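Local coordinates for UDP-N-acetylglucosamine pyrophosphorylase (Entamoeba histolytica, PDB 3OC9), which probably catalyses the transfer of a uridylyl group from UTP to N-acetyl-alpha-D-glucosamine 1-phosphate, giving UDP-N-acetyl-alpha-D-glucosamine and diphosphate, at residues E29-G34 / V92-F97; G34-I39 / K192-N197; I68-S73 / Q116-S121; R75-Q80 / S380-F385. All coordinates share one frame; numbering follows the deposited sequence. Where two conformers were deposited one is given.

Contact 1: residues E29-G34 / V92-F97; sequences ELISQG and VMIHWF
I31 and S32 meet V92 and I94 through aliphatic groups, and no ring mediates the contact; the neighbouring ring is that of H95. M93 CG, of the same segment, sits over one face of that imidazole, 4.0 Å above the plane and offset toward the rim; H126 and F172 also meet the ring, F172 edge-to-face. At the junction itself, the I31 and V92 side chains cross at about a right angle, I31 CG2 standing 3.9 Å from V92 CG1. I31 CG2 is anti to the backbone N, whereas I31 CG1 lies beside it. The same I31 CG2 is 4.0 Å from I94 CG1, so one methyl bridges two residues of the segment 92-97. The other branch of V92 is directed at the helix backbone, with CG2 4.0 Å from S32 CA. Polar coupling is indirect: one water donates to I31 O at 2.9 Å and to M93 O at 3.3 Å. I31 O also accepts from G34 N at 3.1 Å, as expected where G34, at positive phi (71°), ends the helix in a Schellman motif. A83 of helix 68-87 and T36 of strand 36-41 also pack on I31. The C-terminal end of helix 21-32, just before strand 36-41, thus packs on the residues leading into the neighbouring parallel strand 95-100, as in the alpha/beta layering of a GT-A-type nucleotidyltransferase fold.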
loop_
_atom_site.group_PDB
_atom_site.type_symbol
_atom_site.label_atom_id
_atom_site.label_comp_id
_atom_site.label_asym_id
_atom_site.label_seq_id
_atom_site.Cartn_x
_atom_site.Cartn_y
_atom_site.Cartn_z
ATOM N N GLU A 29 21.318 1.527 -6.543
ATOM C CA GLU A 29 22.296 0.432 -6.711
ATOM C C GLU A 29 21.678 -0.953 -6.454
ATOM O O GLU A 29 21.849 -1.888 -7.258
ATOM C CB GLU A 29 23.528 0.649 -5.812
ATOM C CG GLU A 29 24.576 -0.489 -5.864
ATOM C CD GLU A 29 25.342 -0.547 -7.181
ATOM O OE1 GLU A 29 25.447 0.490 -7.866
ATOM O OE2 GLU A 29 25.850 -1.636 -7.526
ATOM N N LEU A 30 20.959 -1.094 -5.340
ATOM C CA LEU A 30 20.288 -2.358 -5.009
ATOM C C LEU A 30 19.202 -2.763 -6.032
ATOM O O LEU A 30 19.102 -3.954 -6.391
ATOM C CB LEU A 30 19.759 -2.330 -3.553
ATOM C CG LEU A 30 20.870 -2.328 -2.480
ATOM C CD1 LEU A 30 20.370 -1.919 -1.081
ATOM C CD2 LEU A 30 21.597 -3.679 -2.410
ATOM N N ILE A 31 18.405 -1.792 -6.502
ATOM C CA ILE A 31 17.411 -2.043 -7.562
ATOM C C ILE A 31 18.127 -2.540 -8.846
ATOM O O ILE A 31 17.710 -3.535 -9.442
ATOM C CB ILE A 31 16.546 -0.779 -7.886
ATOM C CG1 ILE A 31 15.588 -0.431 -6.724
ATOM C CG2 ILE A 31 15.754 -0.955 -9.212
ATOM C CD1 ILE A 31 15.040 1.013 -6.784
ATOM N N SER A 32 19.216 -1.861 -9.226
ATOM C CA SER A 32 20.008 -2.236 -10.428
ATOM C C SER A 32 20.613 -3.657 -10.389
ATOM O O SER A 32 20.800 -4.283 -11.451
ATOM C CB SER A 32 21.112 -1.182 -10.718
ATOM O OG SER A 32 22.276 -1.436 -9.936
ATOM N N GLN A 33 20.910 -4.161 -9.185
ATOM C CA GLN A 33 21.480 -5.508 -8.969
ATOM C C GLN A 33 20.431 -6.634 -8.912
ATOM O O GLN A 33 20.778 -7.806 -8.703
ATOM C CB GLN A 33 22.347 -5.531 -7.694
ATOM C CG GLN A 33 23.666 -4.739 -7.800
ATOM C CD GLN A 33 24.323 -4.449 -6.438
ATOM O OE1 GLN A 33 23.732 -4.664 -5.378
ATOM N NE2 GLN A 33 25.556 -3.956 -6.472
ATOM N N GLY A 34 19.160 -6.278 -9.114
ATOM C CA GLY A 34 18.042 -7.237 -9.024
ATOM C C GLY A 34 17.725 -7.710 -7.609
ATOM O O GLY A 34 17.266 -8.845 -7.401
ATOM N N VAL A 92 17.399 -3.945 -16.201
ATOM C CA VAL A 92 17.075 -3.864 -14.766
ATOM C C VAL A 92 15.608 -4.292 -14.569
ATOM O O VAL A 92 14.717 -3.778 -15.260
ATOM C CB VAL A 92 17.340 -2.429 -14.225
ATOM C CG1 VAL A 92 16.736 -2.221 -12.809
ATOM C CG2 VAL A 92 18.843 -2.126 -14.207
ATOM N N MET A 93 15.364 -5.224 -13.636
ATOM C CA MET A 93 14.006 -5.791 -13.429
ATOM C C MET A 93 13.548 -5.752 -11.961
ATOM O O MET A 93 14.278 -6.214 -11.085
ATOM C CB MET A 93 13.933 -7.238 -13.988
ATOM C CG MET A 93 12.529 -7.890 -13.959
ATOM S SD MET A 93 12.344 -9.428 -14.929
ATOM C CE MET A 93 12.306 -8.780 -16.584
ATOM N N ILE A 94 12.353 -5.202 -11.715
ATOM C CA ILE A 94 11.663 -5.316 -10.400
ATOM C C ILE A 94 10.488 -6.323 -10.476
ATOM O O ILE A 94 9.483 -6.037 -11.111
ATOM C CB ILE A 94 11.120 -3.920 -9.892
ATOM C CG1 ILE A 94 12.247 -2.885 -9.784
ATOM C CG2 ILE A 94 10.383 -4.083 -8.511
ATOM C CD1 ILE A 94 11.713 -1.410 -9.582
ATOM N N HIS A 95 10.609 -7.489 -9.831
ATOM C CA HIS A 95 9.512 -8.484 -9.801
ATOM C C HIS A 95 8.338 -7.993 -8.898
ATOM O O HIS A 95 8.586 -7.359 -7.864
ATOM C CB HIS A 95 10.056 -9.873 -9.363
ATOM C CG HIS A 95 10.854 -10.579 -10.433
ATOM N ND1 HIS A 95 10.262 -11.329 -11.429
ATOM C CD2 HIS A 95 12.187 -10.604 -10.688
ATOM C CE1 HIS A 95 11.195 -11.803 -12.241
ATOM N NE2 HIS A 95 12.373 -11.367 -11.824
ATOM N N TRP A 96 7.087 -8.274 -9.306
ATOM C CA TRP A 96 5.847 -7.795 -8.644
ATOM C C TRP A 96 4.948 -8.996 -8.305
ATOM O O TRP A 96 4.504 -9.715 -9.218
ATOM C CB TRP A 96 5.105 -6.801 -9.578
ATOM C CG TRP A 96 3.803 -6.158 -9.062
ATOM C CD1 TRP A 96 3.270 -6.228 -7.779
ATOM C CD2 TRP A 96 2.898 -5.340 -9.822
ATOM N NE1 TRP A 96 2.086 -5.500 -7.723
ATOM C CE2 TRP A 96 1.838 -4.951 -8.954
ATOM C CE3 TRP A 96 2.882 -4.896 -11.154
ATOM C CZ2 TRP A 96 0.770 -4.136 -9.378
ATOM C CZ3 TRP A 96 1.811 -4.071 -11.586
ATOM C CH2 TRP A 96 0.776 -3.696 -10.687
ATOM N N PHE A 97 4.699 -9.208 -7.003
ATOM C CA PHE A 97 3.880 -10.340 -6.511
ATOM C C PHE A 97 2.503 -9.779 -6.081
ATOM O O PHE A 97 2.433 -8.898 -5.205
ATOM C CB PHE A 97 4.630 -11.063 -5.355
ATOM C CG PHE A 97 6.031 -11.514 -5.743
ATOM C CD1 PHE A 97 6.220 -12.684 -6.505
ATOM C CD2 PHE A 97 7.150 -10.768 -5.376
ATOM C CE1 PHE A 97 7.510 -13.088 -6.910
ATOM C CE2 PHE A 97 8.454 -11.166 -5.761
ATOM C CZ PHE A 97 8.628 -12.338 -6.535
HETATM O O HOH W 1 15.549 -5.032 -8.330
#

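Contact 2: residues G34-I39 / K192-N197; sequences GKTALI and KDVDPN
T36 and L38, on strand 36-41 of the GT-A sheet, face a turn at D193-V194 that leads into helix 196-204; V194 is the centre of an inverse gamma turn, and D195 is the N-cap of the helix. Dispersion contacts carry the interface. V194 points its CB toward the strand and its two methyls divide the work: CG1 lies 3.7 Å from T36 OG1, whereas CG2 is 3.6 Å from A37 O and 4.0 Å from L38 CB. L38 adds a second group. Its CG is anti to the backbone N (chi1 -176°), and beyond it CD1 reaches D193 CA at 4.1 Å, the two side chains crossing obliquely. CD2 comes equally near D193 OD1, a touch between a methyl and a carboxylate oxygen whose polar partner is H184 NE2. All five touching residues are buried, and T72 of helix 68-87 packs against both L38 and D193.

The polar bonds of D195 are formed beside this apolar interface and fix the start of helix 196-204. D195 OD2 forms a salt bridge with K212, while OD1 caps the helix. That oxygen is gripped twice: N197 N meets it from above the carboxylate plane with a bent N-H...O angle of 137°, and N197 ND2 comes to its syn lone pair at 3.0 Å.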
loop_
_atom_site.group_PDB
_atom_site.type_symbol
_atom_site.label_atom_id
_atom_site.label_comp_id
_atom_site.label_asym_id
_atom_site.label_seq_id
_atom_site.Cartn_x
_atom_site.Cartn_y
_atom_site.Cartn_z
ATOM N N GLY A 34 19.160 -6.278 -9.114
ATOM C CA GLY A 34 18.042 -7.237 -9.024
ATOM C C GLY A 34 17.725 -7.710 -7.609
ATOM O O GLY A 34 17.266 -8.845 -7.401
ATOM N N LYS A 35 17.952 -6.841 -6.623
ATOM C CA LYS A 35 17.794 -7.235 -5.213
ATOM C C LYS A 35 16.494 -6.732 -4.546
ATOM O O LYS A 35 16.377 -6.829 -3.324
ATOM C CB LYS A 35 19.026 -6.817 -4.393
ATOM C CG LYS A 35 20.350 -7.511 -4.833
ATOM C CD LYS A 35 21.527 -7.081 -3.953
ATOM C CE LYS A 35 22.818 -7.807 -4.326
ATOM N NZ LYS A 35 23.846 -7.659 -3.250
ATOM N N THR A 36 15.534 -6.225 -5.337
ATOM C CA THR A 36 14.271 -5.639 -4.786
ATOM C C THR A 36 12.981 -6.194 -5.428
ATOM O O THR A 36 13.014 -6.690 -6.564
ATOM C CB THR A 36 14.230 -4.066 -4.894
ATOM O OG1 THR A 36 14.036 -3.648 -6.265
ATOM C CG2 THR A 36 15.495 -3.416 -4.297
ATOM N N ALA A 37 11.849 -6.072 -4.714
ATOM C CA ALA A 37 10.518 -6.492 -5.216
ATOM C C ALA A 37 9.370 -5.656 -4.633
ATOM O O ALA A 37 9.535 -5.032 -3.559
ATOM C CB ALA A 37 10.269 -8.009 -4.900
ATOM N N LEU A 38 8.213 -5.676 -5.320
ATOM C CA LEU A 38 6.952 -5.058 -4.839
ATOM C C LEU A 38 5.916 -6.153 -4.480
ATOM O O LEU A 38 5.807 -7.148 -5.208
ATOM C CB LEU A 38 6.345 -4.129 -5.932
ATOM C CG LEU A 38 5.082 -3.341 -5.544
ATOM C CD1 LEU A 38 5.402 -2.264 -4.460
ATOM C CD2 LEU A 38 4.356 -2.626 -6.736
ATOM N N ILE A 39 5.178 -5.968 -3.371
ATOM C CA ILE A 39 4.084 -6.895 -2.970
ATOM C C ILE A 39 2.787 -6.092 -2.770
ATOM O O ILE A 39 2.786 -5.156 -1.968
ATOM C CB ILE A 39 4.402 -7.663 -1.637
ATOM C CG1 ILE A 39 5.680 -8.537 -1.777
ATOM C CG2 ILE A 39 3.159 -8.534 -1.232
ATOM C CD1 ILE A 39 6.223 -9.131 -0.430
ATOM N N LYS A 192 4.891 5.638 -3.295
ATOM C CA LYS A 192 6.135 5.601 -4.098
ATOM C C LYS A 192 6.590 4.162 -4.511
ATOM O O LYS A 192 7.603 3.997 -5.186
ATOM C CB LYS A 192 7.289 6.373 -3.395
ATOM C CG LYS A 192 7.149 7.932 -3.367
ATOM C CD LYS A 192 8.372 8.545 -2.608
ATOM C CE LYS A 192 8.372 10.096 -2.612
ATOM N NZ LYS A 192 9.617 10.636 -1.894
ATOM N N ASP A 193 5.854 3.121 -4.107
ATOM C CA ASP A 193 6.198 1.735 -4.513
ATOM C C ASP A 193 7.593 1.352 -3.991
ATOM O O ASP A 193 7.826 1.525 -2.784
ATOM C CB ASP A 193 5.969 1.518 -6.039
ATOM C CG ASP A 193 4.482 1.692 -6.439
ATOM O OD1 ASP A 193 3.599 1.244 -5.678
ATOM O OD2 ASP A 193 4.172 2.269 -7.508
ATOM N N VAL A 194 8.513 0.870 -4.839
ATOM C CA VAL A 194 9.875 0.483 -4.367
ATOM C C VAL A 194 10.776 1.748 -4.233
ATOM O O VAL A 194 11.635 2.030 -5.084
ATOM C CB VAL A 194 10.511 -0.672 -5.248
ATOM C CG1 VAL A 194 11.881 -1.150 -4.686
ATOM C CG2 VAL A 194 9.560 -1.870 -5.359
ATOM N N ASP A 195 10.553 2.505 -3.148
ATOM C CA ASP A 195 11.146 3.850 -2.933
ATOM C C ASP A 195 12.664 3.724 -2.683
ATOM O O ASP A 195 13.056 3.163 -1.658
ATOM C CB ASP A 195 10.433 4.508 -1.713
ATOM C CG ASP A 195 10.981 5.902 -1.347
ATOM O OD1 ASP A 195 11.794 6.448 -2.115
ATOM O OD2 ASP A 195 10.608 6.449 -0.265
ATOM N N PRO A 196 13.528 4.246 -3.598
ATOM C CA PRO A 196 14.989 4.089 -3.368
ATOM C C PRO A 196 15.473 4.674 -2.021
ATOM O O PRO A 196 16.429 4.125 -1.426
ATOM C CB PRO A 196 15.644 4.831 -4.561
ATOM C CG PRO A 196 14.555 5.119 -5.521
ATOM C CD PRO A 196 13.212 4.932 -4.862
ATOM N N ASN A 197 14.851 5.779 -1.572
ATOM C CA ASN A 197 15.175 6.392 -0.246
ATOM C C ASN A 197 15.009 5.380 0.898
ATOM O O ASN A 197 15.875 5.271 1.806
ATOM C CB ASN A 197 14.289 7.639 0.035
ATOM C CG ASN A 197 14.463 8.749 -1.007
ATOM O OD1 ASN A 197 15.483 9.447 -1.021
ATOM N ND2 ASN A 197 13.450 8.927 -1.874
#

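Contact 3: residues I68-S73 / Q116-S121; sequences IFQMTS and QYFGLS
Q70 and F118 bring their CA atoms within 6.4 Å, between the first turns of helix 68-87 and a loop in which Q116, the C-prime residue of the Schellman motif ending helix 105-114, is followed by Y117 and F118, all three in the left-handed helical region, and by G119, also at positive phi. The loop, which leads on to strand 125-134, thereby packs the end of one helix connection on the start of another. F118 points its CB at the helix, and its ring takes Q70 CB over one face, a CH-pi contact with CB 3.9 Å from the centroid and 16° off the normal. The extended Q70 chain crosses the ring, its amide plane 22° from the ring plane, and OE1 lies 3.6 Å from F118 CE1; E74 receives the hydrogen bond of NE2. Buried S73 packs its CB 3.8 Å from F118 CB. Its OG is also 3.6 Å from L120 CD1, and this hydroxyl donates to F69 O at 3.1 Å, tilted 35° out of the carbonyl plane and on the face opposite to S73 N.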
loop_
_atom_site.group_PDB
_atom_site.type_symbol
_atom_site.label_atom_id
_atom_site.label_comp_id
_atom_site.label_asym_id
_atom_site.label_seq_id
_atom_site.Cartn_x
_atom_site.Cartn_y
_atom_site.Cartn_z
ATOM N N ILE A 68 -5.791 2.072 -11.632
ATOM C CA ILE A 68 -4.832 1.973 -10.501
ATOM C C ILE A 68 -3.667 1.028 -10.875
ATOM O O ILE A 68 -2.482 1.364 -10.660
ATOM C CB ILE A 68 -5.554 1.529 -9.177
ATOM C CG1 ILE A 68 -6.580 2.599 -8.717
ATOM C CG2 ILE A 68 -4.545 1.208 -8.061
ATOM C CD1 ILE A 68 -7.532 2.131 -7.589
ATOM N N PHE A 69 -3.991 -0.141 -11.442
ATOM C CA PHE A 69 -2.953 -1.084 -11.919
ATOM C C PHE A 69 -2.001 -0.453 -12.959
ATOM O O PHE A 69 -0.784 -0.711 -12.906
ATOM C CB PHE A 69 -3.550 -2.383 -12.511
ATOM C CG PHE A 69 -4.034 -3.427 -11.481
ATOM C CD1 PHE A 69 -3.430 -3.584 -10.229
ATOM C CD2 PHE A 69 -5.067 -4.309 -11.833
ATOM C CE1 PHE A 69 -3.881 -4.579 -9.321
ATOM C CE2 PHE A 69 -5.514 -5.310 -10.945
ATOM C CZ PHE A 69 -4.927 -5.431 -9.682
ATOM N N GLN A 70 -2.535 0.347 -13.902
ATOM C CA GLN A 70 -1.694 1.056 -14.899
ATOM C C GLN A 70 -0.718 2.083 -14.248
ATOM O O GLN A 70 0.440 2.173 -14.681
ATOM C CB GLN A 70 -2.537 1.731 -16.017
ATOM C CG GLN A 70 -1.663 2.478 -17.085
ATOM C CD GLN A 70 -2.449 2.954 -18.330
ATOM O OE1 GLN A 70 -3.662 2.730 -18.457
ATOM N NE2 GLN A 70 -1.740 3.604 -19.260
ATOM N N MET A 71 -1.189 2.853 -13.253
ATOM C CA MET A 71 -0.346 3.793 -12.468
ATOM C C MET A 71 0.884 3.083 -11.861
ATOM O O MET A 71 2.049 3.529 -12.009
ATOM C CB MET A 71 -1.141 4.429 -11.306
ATOM C CG MET A 71 -2.553 4.954 -11.595
ATOM S SD MET A 71 -2.710 6.745 -11.615
ATOM C CE MET A 71 -2.166 7.077 -13.287
ATOM N N THR A 72 0.616 1.980 -11.147
ATOM C CA THR A 72 1.685 1.159 -10.538
ATOM C C THR A 72 2.680 0.625 -11.595
ATOM O O THR A 72 3.900 0.715 -11.408
ATOM C CB THR A 72 1.097 -0.001 -9.651
ATOM O OG1 THR A 72 0.148 0.543 -8.717
ATOM C CG2 THR A 72 2.220 -0.752 -8.881
ATOM N N SER A 73 2.171 0.097 -12.721
ATOM C CA SER A 73 3.048 -0.371 -13.808
ATOM C C SER A 73 4.019 0.728 -14.289
ATOM O O SER A 73 5.222 0.475 -14.479
ATOM C CB SER A 73 2.220 -0.919 -15.002
ATOM O OG SER A 73 1.415 -2.030 -14.573
ATOM N N GLN A 116 -1.394 -6.037 -22.793
ATOM C CA GLN A 116 0.057 -6.234 -23.068
ATOM C C GLN A 116 0.934 -5.717 -21.900
ATOM O O GLN A 116 1.997 -5.100 -22.106
ATOM C CB GLN A 116 0.453 -5.642 -24.442
ATOM C CG GLN A 116 1.715 -6.225 -25.151
ATOM C CD GLN A 116 1.593 -7.703 -25.545
ATOM O OE1 GLN A 116 0.559 -8.163 -26.045
ATOM N NE2 GLN A 116 2.667 -8.446 -25.330
ATOM N N TYR A 117 0.457 -5.996 -20.681
ATOM C CA TYR A 117 1.147 -5.680 -19.402
ATOM C C TYR A 117 1.541 -4.209 -19.158
ATOM O O TYR A 117 2.413 -3.918 -18.321
ATOM C CB TYR A 117 2.340 -6.637 -19.184
ATOM C CG TYR A 117 1.923 -8.089 -19.329
ATOM C CD1 TYR A 117 1.286 -8.766 -18.279
ATOM C CD2 TYR A 117 2.112 -8.762 -20.521
ATOM C CE1 TYR A 117 0.873 -10.094 -18.426
ATOM C CE2 TYR A 117 1.709 -10.082 -20.677
ATOM C CZ TYR A 117 1.091 -10.737 -19.636
ATOM O OH TYR A 117 0.696 -12.050 -19.802
ATOM N N PHE A 118 0.863 -3.283 -19.844
ATOM C CA PHE A 118 1.174 -1.846 -19.788
ATOM C C PHE A 118 2.664 -1.529 -20.035
ATOM O O PHE A 118 3.177 -0.514 -19.564
ATOM C CB PHE A 118 0.659 -1.195 -18.464
ATOM C CG PHE A 118 -0.831 -1.376 -18.233
ATOM C CD1 PHE A 118 -1.758 -0.607 -18.944
ATOM C CD2 PHE A 118 -1.302 -2.323 -17.317
ATOM C CE1 PHE A 118 -3.135 -0.779 -18.758
ATOM C CE2 PHE A 118 -2.672 -2.505 -17.121
ATOM C CZ PHE A 118 -3.595 -1.713 -17.844
ATOM N N GLY A 119 3.345 -2.381 -20.806
ATOM C CA GLY A 119 4.769 -2.150 -21.119
ATOM C C GLY A 119 5.787 -2.893 -20.254
ATOM O O GLY A 119 6.989 -2.848 -20.542
ATOM N N LEU A 120 5.315 -3.560 -19.192
ATOM C CA LEU A 120 6.151 -4.506 -18.409
ATOM C C LEU A 120 6.361 -5.830 -19.167
ATOM O O LEU A 120 5.753 -6.047 -20.230
ATOM C CB LEU A 120 5.538 -4.759 -17.014
ATOM C CG LEU A 120 5.471 -3.541 -16.066
ATOM C CD1 LEU A 120 4.558 -3.799 -14.844
ATOM C CD2 LEU A 120 6.874 -3.131 -15.639
ATOM N N SER A 121 7.254 -6.681 -18.651
ATOM C CA SER A 121 7.456 -8.037 -19.195
ATOM C C SER A 121 6.537 -9.066 -18.536
ATOM O O SER A 121 6.313 -9.021 -17.320
ATOM C CB SER A 121 8.917 -8.462 -19.028
ATOM O OG SER A 121 9.099 -9.849 -19.339
#

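Contact 4: residues R75-Q80 / S380-F385; sequences RLLRLQ and SFRKSF
R75 and F381 approach to 5.2 Å between CA atoms, R78 and R382 to 5.4 Å, where the middle of helix 68-87 runs against a loop opening with an ST turn (R382 N to S380 OG, 3.1 Å). A loop late in the chain is thus packed on the helix that links the parallel strands 36-41 and 95-100. A cation-pi stack anchors the joint: the guanidinium of R75 lies flat on F381, CZ 3.8 Å from the ring centroid and the planes only 11° apart. R75 NH2 donates to C191 O, while NE reaches, in plane, a water that also donates to F381 O and S384 O. The flat group is thus fixed in rotation. R78 lays a guanidinium face over K383 O, but its ion pairs run to E81 and E388; E81 also pairs with R382, which would offset the like charges of R78 and R382. L77 CB packs on R382 NE at 3.7 Å. Beyond R75, which meets the F385 ring at its edge, L79 CD2 sits over that ring's face, 4.0 Å from the centroid.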
loop_
_atom_site.group_PDB
_atom_site.type_symbol
_atom_site.label_atom_id
_atom_site.label_comp_id
_atom_site.label_asym_id
_atom_site.label_seq_id
_atom_site.Cartn_x
_atom_site.Cartn_y
_atom_site.Cartn_z
ATOM N N ARG A 75 5.038 3.573 -12.694
ATOM C CA ARG A 75 6.033 3.891 -11.666
ATOM C C ARG A 75 7.186 2.855 -11.625
ATOM O O ARG A 75 8.352 3.241 -11.503
ATOM C CB ARG A 75 5.349 4.094 -10.292
ATOM C CG ARG A 75 6.308 4.486 -9.149
ATOM C CD ARG A 75 5.632 5.415 -8.122
ATOM N NE ARG A 75 5.615 6.789 -8.584
ATOM C CZ ARG A 75 4.933 7.789 -8.028
ATOM N NH1 ARG A 75 5.019 8.989 -8.576
ATOM N NH2 ARG A 75 4.161 7.616 -6.944
ATOM N N LEU A 76 6.879 1.553 -11.734
ATOM C CA LEU A 76 7.936 0.531 -11.813
ATOM C C LEU A 76 8.846 0.726 -13.053
ATOM O O LEU A 76 10.079 0.604 -12.953
ATOM C CB LEU A 76 7.349 -0.902 -11.776
ATOM C CG LEU A 76 6.627 -1.351 -10.491
ATOM C CD1 LEU A 76 6.112 -2.811 -10.641
ATOM C CD2 LEU A 76 7.547 -1.246 -9.255
ATOM N N LEU A 77 8.247 1.036 -14.209
ATOM C CA LEU A 77 9.036 1.356 -15.421
ATOM C C LEU A 77 10.015 2.541 -15.214
ATOM O O LEU A 77 11.182 2.480 -15.644
ATOM C CB LEU A 77 8.125 1.578 -16.644
ATOM C CG LEU A 77 7.465 0.315 -17.244
ATOM C CD1 LEU A 77 6.375 0.721 -18.222
ATOM C CD2 LEU A 77 8.468 -0.633 -17.940
ATOM N N ARG A 78 9.565 3.582 -14.511
ATOM C CA ARG A 78 10.416 4.781 -14.249
ATOM C C ARG A 78 11.555 4.500 -13.252
ATOM O O ARG A 78 12.687 4.974 -13.442
ATOM C CB ARG A 78 9.552 5.968 -13.790
ATOM C CG ARG A 78 10.322 7.260 -13.431
ATOM C CD ARG A 78 11.141 7.789 -14.635
ATOM N NE ARG A 78 11.722 9.111 -14.363
ATOM C CZ ARG A 78 12.635 9.700 -15.140
ATOM N NH1 ARG A 78 13.090 9.082 -16.236
ATOM N NH2 ARG A 78 13.090 10.907 -14.826
ATOM N N LEU A 79 11.244 3.750 -12.184
ATOM C CA LEU A 79 12.241 3.299 -11.219
ATOM C C LEU A 79 13.323 2.421 -11.871
ATOM O O LEU A 79 14.522 2.602 -11.598
ATOM C CB LEU A 79 11.562 2.556 -10.037
ATOM C CG LEU A 79 10.777 3.474 -9.080
ATOM C CD1 LEU A 79 9.842 2.638 -8.176
ATOM C CD2 LEU A 79 11.764 4.308 -8.216
ATOM N N GLN A 80 12.919 1.492 -12.745
ATOM C CA GLN A 80 13.908 0.677 -13.484
ATOM C C GLN A 80 14.866 1.551 -14.329
ATOM O O GLN A 80 16.077 1.305 -14.364
ATOM C CB GLN A 80 13.216 -0.382 -14.383
ATOM C CG GLN A 80 12.614 -1.588 -13.595
ATOM C CD GLN A 80 11.759 -2.549 -14.454
ATOM O OE1 GLN A 80 11.312 -3.592 -13.961
ATOM N NE2 GLN A 80 11.521 -2.197 -15.721
ATOM N N SER A 380 2.743 12.417 -15.938
ATOM C CA SER A 380 2.709 10.941 -16.009
ATOM C C SER A 380 3.715 10.284 -15.058
ATOM O O SER A 380 4.860 10.733 -14.961
ATOM C CB SER A 380 2.966 10.451 -17.430
ATOM O OG SER A 380 2.951 9.023 -17.467
ATOM N N PHE A 381 3.275 9.230 -14.355
ATOM C CA PHE A 381 4.175 8.425 -13.499
ATOM C C PHE A 381 5.308 7.787 -14.339
ATOM O O PHE A 381 6.342 7.372 -13.790
ATOM C CB PHE A 381 3.391 7.310 -12.762
ATOM C CG PHE A 381 2.671 7.746 -11.481
ATOM C CD1 PHE A 381 2.394 9.083 -11.192
ATOM C CD2 PHE A 381 2.221 6.772 -10.585
ATOM C CE1 PHE A 381 1.698 9.441 -10.018
ATOM C CE2 PHE A 381 1.529 7.115 -9.421
ATOM C CZ PHE A 381 1.275 8.459 -9.134
ATOM N N ARG A 382 5.121 7.692 -15.659
ATOM C CA ARG A 382 6.188 7.203 -16.545
ATOM C C ARG A 382 7.316 8.240 -16.771
ATOM O O ARG A 382 8.457 7.865 -17.066
ATOM C CB ARG A 382 5.603 6.687 -17.885
ATOM C CG ARG A 382 6.609 6.073 -18.855
ATOM C CD ARG A 382 7.149 4.715 -18.370
ATOM N NE ARG A 382 8.257 4.217 -19.193
ATOM C CZ ARG A 382 9.540 4.555 -19.050
ATOM N NH1 ARG A 382 9.927 5.414 -18.107
ATOM N NH2 ARG A 382 10.451 4.021 -19.860
ATOM N N LYS A 383 7.000 9.523 -16.587
ATOM C CA LYS A 383 7.923 10.647 -16.884
ATOM C C LYS A 383 8.807 11.212 -15.739
ATOM O O LYS A 383 9.905 11.719 -16.004
ATOM C CB LYS A 383 7.144 11.806 -17.524
ATOM C CG LYS A 383 6.403 11.442 -18.815
ATOM C CD LYS A 383 7.345 11.216 -19.992
ATOM C CE LYS A 383 7.843 12.530 -20.588
ATOM N NZ LYS A 383 8.702 12.274 -21.782
ATOM N N SER A 384 8.329 11.156 -14.491
ATOM C CA SER A 384 9.071 11.699 -13.335
ATOM C C SER A 384 8.645 10.926 -12.064
ATOM O O SER A 384 7.465 10.618 -11.895
ATOM C CB SER A 384 8.832 13.226 -13.182
ATOM O OG SER A 384 9.795 13.862 -12.338
ATOM N N PHE A 385 9.617 10.601 -11.208
ATOM C CA PHE A 385 9.369 9.942 -9.910
ATOM C C PHE A 385 9.130 10.993 -8.810
ATOM O O PHE A 385 8.062 11.008 -8.168
ATOM C CB PHE A 385 10.543 8.989 -9.588
ATOM C CG PHE A 385 10.503 8.369 -8.187
ATOM C CD1 PHE A 385 9.481 7.492 -7.821
ATOM C CD2 PHE A 385 11.494 8.669 -7.252
ATOM C CE1 PHE A 385 9.452 6.909 -6.522
ATOM C CE2 PHE A 385 11.471 8.092 -5.955
ATOM C CZ PHE A 385 10.435 7.221 -5.596
HETATM O O HOH W 2 6.835 7.970 -11.246
#

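Contacts 1 and 2 share G34, and their centres lie about 7 Å apart, on the neighbouring parallel strands 36-41 and 95-100. Contacts 3 and 4, about 11 Å apart, use successive parts of helix 68-87, which leads from the first strand toward the second. That helix ties the set together: Q80 OE1 accepts from I94 N, W96 packs on S73, and L77 meets L120. Along the chain the order is 29-34, 34-39, 68-73, 75-80, 92-97, 116-121, 192-197 and 380-385. Segment 380-385 follows segment 75-80 by 300 residues, so contact 4, about 12 Å from contact 2, brings a late loop back onto the nucleotidyltransferase core.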